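Side-chain contact in thiosulfate reductase (Thermus thermophilus, PDB 2VPZ), which carries a molybdenum bound by two molybdopterin guanine dinucleotides, plus an iron-sulfur cluster, and probably reduces thiosulfate or polysulfide: residues K294-T297 with P298-E302. Sequence-based numbering, arbitrary orientation.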
ATOM      1  N   LYS A 294     -47.453 -15.997  -3.095  1.00 68.97           N
ATOM      2  CA  LYS A 294     -47.215 -17.424  -2.849  1.00 69.14           C
ATOM      3  C   LYS A 294     -46.160 -18.154  -3.729  1.00 68.71           C
ATOM      4  O   LYS A 294     -45.242 -18.823  -3.223  1.00 68.46           O
ATOM      5  CB  LYS A 294     -48.554 -18.191  -2.913  1.00 70.43           C
ATOM      6  CG  LYS A 294     -48.487 -19.684  -2.573  1.00 71.86           C
ATOM      7  CD  LYS A 294     -49.605 -20.475  -3.257  1.00 73.31           C
ATOM      8  CE  LYS A 294     -49.948 -21.766  -2.500  1.00 74.57           C
ATOM      9  NZ  LYS A 294     -48.786 -22.711  -2.380  1.00 74.98           N
ATOM     10  N   ASP A 295     -46.291 -18.001  -5.042  1.00 69.08           N
ATOM     11  CA  ASP A 295     -45.404 -18.613  -6.037  1.00 68.48           C
ATOM     12  C   ASP A 295     -44.181 -17.771  -6.478  1.00 67.09           C
ATOM     13  O   ASP A 295     -43.298 -18.283  -7.178  1.00 67.25           O
ATOM     14  CB  ASP A 295     -46.212 -19.028  -7.294  1.00 70.42           C
ATOM     15  CG  ASP A 295     -47.274 -20.113  -7.020  1.00 72.27           C
ATOM     16  OD1 ASP A 295     -46.887 -21.247  -6.658  1.00 72.11           O
ATOM     17  OD2 ASP A 295     -48.483 -19.810  -7.183  1.00 73.26           O
ATOM     18  N   PHE A 296     -44.118 -16.495  -6.100  1.00 64.66           N
ATOM     19  CA  PHE A 296     -42.971 -15.653  -6.474  1.00 63.09           C
ATOM     20  C   PHE A 296     -41.788 -15.952  -5.541  1.00 62.24           C
ATOM     21  O   PHE A 296     -41.523 -15.232  -4.577  1.00 62.58           O
ATOM     22  CB  PHE A 296     -43.323 -14.158  -6.418  1.00 60.53           C
ATOM     23  CG  PHE A 296     -44.550 -13.784  -7.213  1.00 58.53           C
ATOM     24  CD1 PHE A 296     -45.540 -12.966  -6.647  1.00 56.39           C
ATOM     25  CD2 PHE A 296     -44.728 -14.252  -8.516  1.00 58.27           C
ATOM     26  CE1 PHE A 296     -46.696 -12.613  -7.368  1.00 55.87           C
ATOM     27  CE2 PHE A 296     -45.882 -13.914  -9.261  1.00 57.56           C
ATOM     28  CZ  PHE A 296     -46.871 -13.091  -8.679  1.00 56.40           C
ATOM     29  N   THR A 297     -41.075 -17.024  -5.842  1.00 60.97           N
ATOM     30  CA  THR A 297     -39.934 -17.500  -5.058  1.00 60.98           C
ATOM     31  C   THR A 297     -38.549 -17.084  -5.591  1.00 60.04           C
ATOM     32  O   THR A 297     -38.435 -16.644  -6.751  1.00 59.79           O
ATOM     33  CB  THR A 297     -39.969 -19.076  -4.999  1.00 62.01           C
ATOM     34  OG1 THR A 297     -38.657 -19.603  -4.838  1.00 64.19           O
ATOM     35  CG2 THR A 297     -40.607 -19.644  -6.289  1.00 62.42           C
ATOM     36  N   PRO A 298     -37.491 -17.116  -4.725  1.00 58.77           N
ATOM     37  CA  PRO A 298     -36.162 -16.740  -5.218  1.00 57.85           C
ATOM     38  C   PRO A 298     -35.771 -17.563  -6.500  1.00 57.96           C
ATOM     39  O   PRO A 298     -34.936 -17.118  -7.284  1.00 59.01           O
ATOM     40  CB  PRO A 298     -35.246 -17.064  -4.045  1.00 57.47           C
ATOM     41  CG  PRO A 298     -36.097 -16.739  -2.819  1.00 56.52           C
ATOM     42  CD  PRO A 298     -37.561 -16.962  -3.259  1.00 57.86           C
ATOM     43  N   GLU A 299     -36.336 -18.764  -6.701  1.00 57.86           N
ATOM     44  CA  GLU A 299     -36.009 -19.549  -7.915  1.00 57.88           C
ATOM     45  C   GLU A 299     -36.827 -19.016  -9.125  1.00 57.44           C
ATOM     46  O   GLU A 299     -36.332 -19.010 -10.256  1.00 57.43           O
ATOM     47  CB  GLU A 299     -36.194 -21.077  -7.739  1.00 58.50           C
ATOM     48  CG  GLU A 299     -36.355 -21.628  -6.297  1.00 59.58           C
ATOM     49  CD  GLU A 299     -35.081 -21.576  -5.431  1.00 60.76           C
ATOM     50  OE1 GLU A 299     -34.022 -22.099  -5.860  1.00 61.57           O
ATOM     51  OE2 GLU A 299     -35.163 -21.031  -4.312  1.00 60.22           O
ATOM     52  N   TRP A 300     -38.061 -18.572  -8.897  1.00 56.98           N
ATOM     53  CA  TRP A 300     -38.876 -17.959  -9.975  1.00 56.55           C
ATOM     54  C   TRP A 300     -38.196 -16.610 -10.408  1.00 57.23           C
ATOM     55  O   TRP A 300     -38.111 -16.311 -11.609  1.00 57.47           O
ATOM     56  CB  TRP A 300     -40.316 -17.685  -9.481  1.00 55.17           C
ATOM     57  CG  TRP A 300     -41.120 -16.694 -10.351  1.00 53.11           C
ATOM     58  CD1 TRP A 300     -41.827 -16.975 -11.488  1.00 52.41           C
ATOM     59  CD2 TRP A 300     -41.269 -15.271 -10.133  1.00 51.69           C
ATOM     60  NE1 TRP A 300     -42.405 -15.823 -11.982  1.00 51.72           N
ATOM     61  CE2 TRP A 300     -42.086 -14.767 -11.169  1.00 50.60           C
ATOM     62  CE3 TRP A 300     -40.801 -14.381  -9.148  1.00 50.08           C
ATOM     63  CZ2 TRP A 300     -42.437 -13.391 -11.269  1.00 49.10           C
ATOM     64  CZ3 TRP A 300     -41.148 -13.005  -9.241  1.00 49.46           C
ATOM     65  CH2 TRP A 300     -41.967 -12.537 -10.296  1.00 48.55           C
ATOM     66  N   ALA A 301     -37.705 -15.830  -9.433  1.00 58.45           N
ATOM     67  CA  ALA A 301     -37.021 -14.533  -9.639  1.00 58.38           C
ATOM     68  C   ALA A 301     -35.687 -14.619 -10.398  1.00 58.23           C
ATOM     69  O   ALA A 301     -35.450 -13.875 -11.347  1.00 58.21           O
ATOM     70  CB  ALA A 301     -36.787 -13.809  -8.267  1.00 58.02           C
ATOM     71  N   GLU A 302     -34.822 -15.528  -9.978  1.00 59.06           N
ATOM     72  CA  GLU A 302     -33.501 -15.744 -10.595  1.00 60.68           C
ATOM     73  C   GLU A 302     -33.513 -16.016 -12.119  1.00 60.72           C
ATOM     74  O   GLU A 302     -32.534 -15.796 -12.848  1.00 61.02           O
ATOM     75  CB  GLU A 302     -32.793 -16.922  -9.897  1.00 61.83           C
ATOM     76  CG  GLU A 302     -32.102 -17.908 -10.840  1.00 64.81           C
ATOM     77  CD  GLU A 302     -31.077 -18.799 -10.148  1.00 66.98           C
ATOM     78  OE1 GLU A 302     -29.910 -18.779 -10.586  1.00 69.32           O
ATOM     79  OE2 GLU A 302     -31.443 -19.508  -9.182  1.00 68.34           O
TER
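F296 and W300 lie side by side where the loop after helix 287-292 enters helix 298-305. F296 CD2 sits 3.5 Å above one indole face, displaced toward its rim, and the two six-membered rings, 4.7 Å between centroids, are inclined at 44°. W300 CE3 and CZ3 also touch F296 CB, with CE3 3.7 Å from F296 CA; chi1 of 163° carries W300 CG away from its own amide nitrogen and swings the ring back toward the loop. Its broad surface suits this double duty. With only an alanine in place of W300, F296 would probably lose the indole face against which CD2 rests, and H304 its edge-to-face partner. T297 is the N-cap: OG1 accepts from E299 N at 3.1 Å, nearly straight at 167°, while its carbonyl O takes A301 N at 2.9 Å, an i to i+4 helical bond. P298 fits the first turn, where no amide hydrogen is needed. The tight side is buried, P298 resting on V267 and small A301 on A263 and I312. The solvent side is looser: D295 turns its carboxylate away from the helix, and exposed E299 reaches R313 in a salt bridge. Threonine's hydroxyl thus satisfies an amide at the helix start, while the two rings join loop to first turn by apolar contact.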